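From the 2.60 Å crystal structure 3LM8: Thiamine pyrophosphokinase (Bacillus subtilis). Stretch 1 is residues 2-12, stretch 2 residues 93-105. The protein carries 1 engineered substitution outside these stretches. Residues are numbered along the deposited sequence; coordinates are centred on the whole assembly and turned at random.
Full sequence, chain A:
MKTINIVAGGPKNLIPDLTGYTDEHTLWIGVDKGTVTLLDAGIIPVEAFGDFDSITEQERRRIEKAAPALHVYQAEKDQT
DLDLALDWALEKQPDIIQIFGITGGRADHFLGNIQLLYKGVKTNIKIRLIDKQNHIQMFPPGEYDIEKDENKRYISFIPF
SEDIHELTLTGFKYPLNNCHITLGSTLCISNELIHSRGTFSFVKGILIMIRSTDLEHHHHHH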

ATOM      1  N   LYS A   2      -9.960  12.593   4.900  1.00 37.37           N
ATOM      2  CA  LYS A   2     -10.339  11.291   5.501  1.00 38.90           C
ATOM      3  C   LYS A   2      -9.425  10.185   4.975  1.00 32.91           C
ATOM      4  O   LYS A   2      -8.691  10.375   3.992  1.00 23.20           O
ATOM      5  N   THR A   3      -9.463   9.032   5.635  1.00 28.69           N
ATOM      6  CA  THR A   3      -8.632   7.903   5.240  1.00 24.79           C
ATOM      7  C   THR A   3      -9.419   6.643   4.924  1.00 19.42           C
ATOM      8  O   THR A   3     -10.432   6.350   5.560  1.00 36.20           O
ATOM      9  N   ILE A   4      -8.951   5.894   3.938  1.00 19.35           N
ATOM     10  CA  ILE A   4      -9.601   4.639   3.609  1.00 17.56           C
ATOM     11  C   ILE A   4      -8.558   3.527   3.699  1.00 19.34           C
ATOM     12  O   ILE A   4      -7.470   3.651   3.134  1.00 19.47           O
ATOM     13  N   ASN A   5      -8.872   2.473   4.455  1.00 15.93           N
ATOM     14  CA  ASN A   5      -7.963   1.337   4.599  1.00 19.72           C
ATOM     15  C   ASN A   5      -8.609   0.094   4.019  1.00 28.19           C
ATOM     16  O   ASN A   5      -9.729  -0.278   4.397  1.00 13.08           O
ATOM     17  N   ILE A   6      -7.878  -0.551   3.115  1.00 27.44           N
ATOM     18  CA  ILE A   6      -8.333  -1.754   2.443  1.00 18.16           C
ATOM     19  C   ILE A   6      -7.463  -2.921   2.879  1.00 24.34           C
ATOM     20  O   ILE A   6      -6.228  -2.831   2.858  1.00 24.51           O
ATOM     21  N   VAL A   7      -8.098  -4.018   3.270  1.00 19.51           N
ATOM     22  CA  VAL A   7      -7.361  -5.209   3.681  1.00 16.20           C
ATOM     23  C   VAL A   7      -7.644  -6.324   2.674  1.00 23.57           C
ATOM     24  O   VAL A   7      -8.728  -6.905   2.661  1.00 25.97           O
ATOM     25  N   ALA A   8      -6.663  -6.591   1.811  1.00 21.72           N
ATOM     26  CA  ALA A   8      -6.784  -7.630   0.794  1.00 19.73           C
ATOM     27  C   ALA A   8      -6.647  -8.978   1.479  1.00 21.23           C
ATOM     28  O   ALA A   8      -6.305  -9.033   2.655  1.00 21.27           O
ATOM     29  N   GLY A   9      -6.873 -10.060   0.741  1.00 25.47           N
ATOM     30  CA  GLY A   9      -6.823 -11.385   1.338  1.00 31.77           C
ATOM     31  C   GLY A   9      -5.522 -12.156   1.362  1.00 33.15           C
ATOM     32  O   GLY A   9      -5.522 -13.363   1.103  1.00 29.00           O
ATOM     33  N   GLY A  10      -4.420 -11.479   1.678  1.00 35.59           N
ATOM     34  CA  GLY A  10      -3.134 -12.151   1.744  1.00 36.87           C
ATOM     35  C   GLY A  10      -3.007 -12.840   3.088  1.00 37.92           C
ATOM     36  O   GLY A  10      -3.898 -12.696   3.922  1.00 32.91           O
ATOM     37  N   PRO A  11      -1.938 -13.612   3.332  1.00 40.28           N
ATOM     38  CA  PRO A  11      -1.791 -14.284   4.630  1.00 28.63           C
ATOM     39  C   PRO A  11      -1.706 -13.291   5.795  1.00 28.60           C
ATOM     40  O   PRO A  11      -1.003 -12.294   5.723  1.00 21.59           O
ATOM     41  N   LYS A  12      -2.438 -13.575   6.866  1.00 27.91           N
ATOM     42  CA  LYS A  12      -2.493 -12.713   8.045  1.00 31.26           C
ATOM     43  C   LYS A  12      -1.172 -12.421   8.750  1.00 36.00           C
ATOM     44  O   LYS A  12      -1.016 -11.367   9.361  1.00 26.47           O
ATOM     45  N   GLN A  93     -12.465   9.786  -2.961  1.00 41.43           N
ATOM     46  CA  GLN A  93     -11.480  10.859  -2.838  1.00 42.37           C
ATOM     47  C   GLN A  93     -11.067  11.160  -1.406  1.00 47.29           C
ATOM     48  O   GLN A  93     -11.430  12.191  -0.843  1.00 52.43           O
ATOM     49  N   PRO A  94     -10.321  10.239  -0.784  1.00 46.73           N
ATOM     50  CA  PRO A  94      -9.854  10.426   0.589  1.00 41.61           C
ATOM     51  C   PRO A  94      -8.434  10.952   0.422  1.00 42.18           C
ATOM     52  O   PRO A  94      -7.850  10.801  -0.651  1.00 59.64           O
ATOM     53  N   ASP A  95      -7.870  11.560   1.456  1.00 29.13           N
ATOM     54  CA  ASP A  95      -6.515  12.085   1.342  1.00 31.67           C
ATOM     55  C   ASP A  95      -5.501  10.951   1.265  1.00 28.72           C
ATOM     56  O   ASP A  95      -4.422  11.094   0.692  1.00 38.08           O
ATOM     57  N   ILE A  96      -5.868   9.812   1.840  1.00 22.44           N
ATOM     58  CA  ILE A  96      -4.964   8.678   1.885  1.00 31.39           C
ATOM     59  C   ILE A  96      -5.650   7.327   1.796  1.00 31.93           C
ATOM     60  O   ILE A  96      -6.672   7.095   2.429  1.00 35.30           O
ATOM     61  N   ILE A  97      -5.078   6.438   0.997  1.00 24.77           N
ATOM     62  CA  ILE A  97      -5.588   5.089   0.904  1.00 26.88           C
ATOM     63  C   ILE A  97      -4.434   4.243   1.418  1.00 24.73           C
ATOM     64  O   ILE A  97      -3.285   4.477   1.046  1.00 22.99           O
ATOM     65  N   GLN A  98      -4.734   3.294   2.296  1.00  8.72           N
ATOM     66  CA  GLN A  98      -3.717   2.402   2.833  1.00 19.00           C
ATOM     67  C   GLN A  98      -4.205   0.975   2.655  1.00 23.68           C
ATOM     68  O   GLN A  98      -5.306   0.627   3.079  1.00 20.16           O
ATOM     69  N   ILE A  99      -3.381   0.154   2.014  1.00 21.14           N
ATOM     70  CA  ILE A  99      -3.749  -1.227   1.733  1.00 22.89           C
ATOM     71  C   ILE A  99      -2.882  -2.244   2.456  1.00 20.30           C
ATOM     72  O   ILE A  99      -1.651  -2.129   2.484  1.00 24.15           O
ATOM     73  N   PHE A 100      -3.538  -3.256   3.018  1.00 13.36           N
ATOM     74  CA  PHE A 100      -2.855  -4.317   3.753  1.00  7.87           C
ATOM     75  C   PHE A 100      -3.167  -5.676   3.122  1.00 18.71           C
ATOM     76  O   PHE A 100      -4.059  -5.776   2.270  1.00 23.83           O
ATOM     77  N   GLY A 101      -2.449  -6.714   3.558  1.00 20.61           N
ATOM     78  CA  GLY A 101      -2.674  -8.049   3.022  1.00 31.33           C
ATOM     79  C   GLY A 101      -2.301  -7.987   1.564  1.00 37.40           C
ATOM     80  O   GLY A 101      -2.955  -8.568   0.692  1.00 37.80           O
ATOM     81  N   ILE A 102      -1.215  -7.271   1.322  1.00 21.46           N
ATOM     82  CA  ILE A 102      -0.713  -7.029  -0.005  1.00 20.91           C
ATOM     83  C   ILE A 102       0.471  -7.909  -0.405  1.00 21.67           C
ATOM     84  O   ILE A 102       0.925  -7.895  -1.559  1.00 15.48           O
ATOM     85  N   THR A 103       0.972  -8.678   0.552  1.00 26.02           N
ATOM     86  CA  THR A 103       2.087  -9.572   0.281  1.00 16.04           C
ATOM     87  C   THR A 103       1.651 -10.981   0.631  1.00 17.01           C
ATOM     88  O   THR A 103       0.711 -11.170   1.390  1.00 17.37           O
ATOM     89  N   GLY A 104       2.317 -11.963   0.046  1.00 17.03           N
ATOM     90  CA  GLY A 104       1.963 -13.340   0.307  1.00 27.66           C
ATOM     91  C   GLY A 104       2.880 -14.271  -0.450  1.00 31.14           C
ATOM     92  O   GLY A 104       3.829 -13.823  -1.109  1.00 27.95           O
ATOM     93  N   GLY A 105       2.580 -15.567  -0.352  1.00 28.59           N
ATOM     94  CA  GLY A 105       3.368 -16.597  -1.009  1.00 21.73           C
ATOM     95  C   GLY A 105       3.481 -16.430  -2.510  1.00 31.34           C
ATOM     96  O   GLY A 105       4.565 -16.597  -3.076  1.00 34.72           O
TER

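How does the backbone set where the side chains go? Strands 3-7 and 96-100 run parallel, and Ile4 and Ile6 bond alternately to the neighbouring strand: Ile4 N to Ile96 O (3.0 Å), Gln98 N to Ile4 O (2.9 Å), Ile6 N to Gln98 O (2.8 Å) and Phe100 N to Ile6 O (2.7 Å). Paired residues therefore share a face: Ile4, Ile6, Ile97 and Ile99 on one, Thr3, Asn5, Val7, Ile96, Gln98 and Phe100 on the other.

What fills the isoleucine face? All four adopt the m, t rotamer, so their branches repeat along the strands. Ile6 reaches diagonally back, its CD1 lying 4.0 Å from Ile97 CG2, while its CB sits 4.2 Å from Ile99 CG2. Ile4 CD1 extends to Pro94 CG at 3.7 Å, meeting the proline ring just before the strand.

How does the other face combine polar and aromatic groups? Asn5 and Gln98, both m at chi1, join through Gln98 NE2 and Asn5 OD1 (3.2 Å). Thr3 CG2 lies 4.0 Å from Gln98 NE2. Phe100, with chi1 m, leans back so that its ring edge meets Asn5, CE2 lying 3.9 Å from Asn5 CB; Val7, t at chi1, brings CG2 to 4.2 Å from Phe100 CD2.

What closes the two ends? At the start, Asp95, chi1 m, turns its carboxylate to the backbone of Lys2, OD2 accepting from Lys2 N at 2.7 Å, while the lysine's extended chain leads away. Beyond the strands, Ala8 CB fits closely against Gly101 O (3.1 Å). Gly101 has no room for a CB, which would fall 2.3 Å from Ala8 O. Pro11 CD packs 3.6 Å from Gly104 CA, and one water bridges nearby, donating to Pro11 O and Thr103 O, each 2.6 Å from the water oxygen.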

ATOM      1  CB  LYS A   2     -11.799  10.977   5.172  1.00 55.43           C
ATOM      2  CG  LYS A   2     -12.771  12.074   5.597  1.00 63.80           C
ATOM      3  CD  LYS A   2     -14.166  11.812   5.054  1.00 73.64           C
ATOM      4  CE  LYS A   2     -15.114  12.980   5.318  1.00 69.54           C
ATOM      5  NZ  LYS A   2     -16.444  12.758   4.668  1.00 55.65           N
ATOM      6  CB  THR A   3      -7.640   7.535   6.352  1.00 23.02           C
ATOM      7  OG1 THR A   3      -6.733   8.619   6.559  1.00 34.03           O
ATOM      8  CG2 THR A   3      -6.853   6.276   5.979  1.00 18.45           C
ATOM      9  CB  ILE A   4     -10.222   4.676   2.211  1.00 20.38           C
ATOM     10  CG1 ILE A   4     -11.293   5.756   2.172  1.00 27.91           C
ATOM     11  CG2 ILE A   4     -10.873   3.319   1.878  1.00 12.93           C
ATOM     12  CD1 ILE A   4     -12.002   5.847   0.850  1.00 31.86           C
ATOM     13  CB  ASN A   5      -7.629   1.045   6.058  1.00 16.05           C
ATOM     14  CG  ASN A   5      -6.836   2.135   6.704  1.00 16.42           C
ATOM     15  OD1 ASN A   5      -6.400   3.083   6.048  1.00 14.16           O
ATOM     16  ND2 ASN A   5      -6.641   2.012   8.008  1.00 11.12           N
ATOM     17  CB  ILE A   6      -8.176  -1.616   0.929  1.00 15.62           C
ATOM     18  CG1 ILE A   6      -8.787  -0.295   0.452  1.00 16.67           C
ATOM     19  CG2 ILE A   6      -8.789  -2.806   0.248  1.00 11.61           C
ATOM     20  CD1 ILE A   6      -8.562  -0.001  -1.032  1.00 14.98           C
ATOM     21  CB  VAL A   7      -7.776  -5.652   5.102  1.00 11.78           C
ATOM     22  CG1 VAL A   7      -7.063  -6.950   5.502  1.00  4.97           C
ATOM     23  CG2 VAL A   7      -7.439  -4.547   6.081  1.00 31.11           C
ATOM     24  CB  ALA A   8      -5.704  -7.460  -0.266  1.00 10.95           C
ATOM     25  CB  PRO A  11      -0.520 -15.110   4.448  1.00 22.66           C
ATOM     26  CG  PRO A  11       0.230 -14.381   3.340  1.00 29.66           C
ATOM     27  CD  PRO A  11      -0.872 -14.017   2.400  1.00 30.14           C
ATOM     28  CB  LYS A  12      -3.440 -13.316   9.078  1.00 31.28           C
ATOM     29  CG  LYS A  12      -4.827 -13.613   8.582  1.00 29.50           C
ATOM     30  CD  LYS A  12      -5.668 -14.261   9.683  1.00 42.39           C
ATOM     31  CE  LYS A  12      -5.838 -13.342  10.887  1.00 51.25           C
ATOM     32  NZ  LYS A  12      -6.774 -13.916  11.886  1.00 46.66           N
ATOM     33  CB  GLN A  93     -11.993  12.151  -3.494  1.00 44.76           C
ATOM     34  CG  GLN A  93     -11.808  12.184  -4.999  1.00 49.70           C
ATOM     35  CD  GLN A  93     -12.292  13.475  -5.617  1.00 57.92           C
ATOM     36  OE1 GLN A  93     -13.479  13.796  -5.560  1.00 50.70           O
ATOM     37  NE2 GLN A  93     -11.373  14.226  -6.212  1.00 65.57           N
ATOM     38  CB  PRO A  94      -9.884   9.012   1.143  1.00 33.67           C
ATOM     39  CG  PRO A  94      -9.361   8.235  -0.022  1.00 35.67           C
ATOM     40  CD  PRO A  94     -10.082   8.853  -1.226  1.00 37.83           C
ATOM     41  CB  ASP A  95      -6.182  12.964   2.548  1.00 37.30           C
ATOM     42  CG  ASP A  95      -7.281  13.955   2.872  1.00 47.64           C
ATOM     43  OD1 ASP A  95      -7.608  14.798   2.004  1.00 44.50           O
ATOM     44  OD2 ASP A  95      -7.813  13.887   4.002  1.00 55.58           O
ATOM     45  CB  ILE A  96      -4.161   8.686   3.206  1.00 32.28           C
ATOM     46  CG1 ILE A  96      -3.547  10.068   3.434  1.00 45.59           C
ATOM     47  CG2 ILE A  96      -3.071   7.642   3.158  1.00 25.52           C
ATOM     48  CD1 ILE A  96      -2.925  10.262   4.800  1.00 50.37           C
ATOM     49  CB  ILE A  97      -5.912   4.662  -0.548  1.00 17.49           C
ATOM     50  CG1 ILE A  97      -7.115   5.449  -1.072  1.00 13.90           C
ATOM     51  CG2 ILE A  97      -6.242   3.183  -0.579  1.00 15.43           C
ATOM     52  CD1 ILE A  97      -7.405   5.217  -2.526  1.00 17.91           C
ATOM     53  CB  GLN A  98      -3.442   2.723   4.304  1.00 13.40           C
ATOM     54  CG  GLN A  98      -2.580   3.973   4.476  1.00 21.48           C
ATOM     55  CD  GLN A  98      -2.384   4.377   5.929  1.00 22.71           C
ATOM     56  OE1 GLN A  98      -1.277   4.769   6.338  1.00 27.84           O
ATOM     57  NE2 GLN A  98      -3.462   4.299   6.718  1.00 14.71           N
ATOM     58  CB  ILE A  99      -3.669  -1.517   0.220  1.00 18.81           C
ATOM     59  CG1 ILE A  99      -4.387  -0.407  -0.566  1.00 16.56           C
ATOM     60  CG2 ILE A  99      -4.293  -2.872  -0.067  1.00  9.75           C
ATOM     61  CD1 ILE A  99      -4.218  -0.468  -2.074  1.00 10.80           C
ATOM     62  CB  PHE A 100      -3.314  -4.300   5.215  1.00  8.31           C
ATOM     63  CG  PHE A 100      -3.216  -2.953   5.855  1.00 20.07           C
ATOM     64  CD1 PHE A 100      -2.138  -2.636   6.676  1.00 26.06           C
ATOM     65  CD2 PHE A 100      -4.194  -1.983   5.617  1.00 14.64           C
ATOM     66  CE1 PHE A 100      -2.032  -1.367   7.261  1.00 26.43           C
ATOM     67  CE2 PHE A 100      -4.103  -0.714   6.193  1.00 21.21           C
ATOM     68  CZ  PHE A 100      -3.015  -0.406   7.018  1.00 18.61           C
ATOM     69  CB  ILE A 102      -0.374  -5.534  -0.109  1.00 21.62           C
ATOM     70  CG1 ILE A 102      -1.465  -4.840  -0.919  1.00 27.15           C
ATOM     71  CG2 ILE A 102       1.034  -5.322  -0.656  1.00 18.72           C
ATOM     72  CD1 ILE A 102      -1.243  -3.354  -1.076  1.00 35.09           C
ATOM     73  CB  THR A 103       3.314  -9.181   1.098  1.00 25.15           C
ATOM     74  OG1 THR A 103       2.936  -9.010   2.466  1.00 31.20           O
ATOM     75  CG2 THR A 103       3.893  -7.876   0.577  1.00 24.55           C
TER
HETATM   76  O   HOH W   1      -0.679 -10.784   3.580  1.00 21.90           O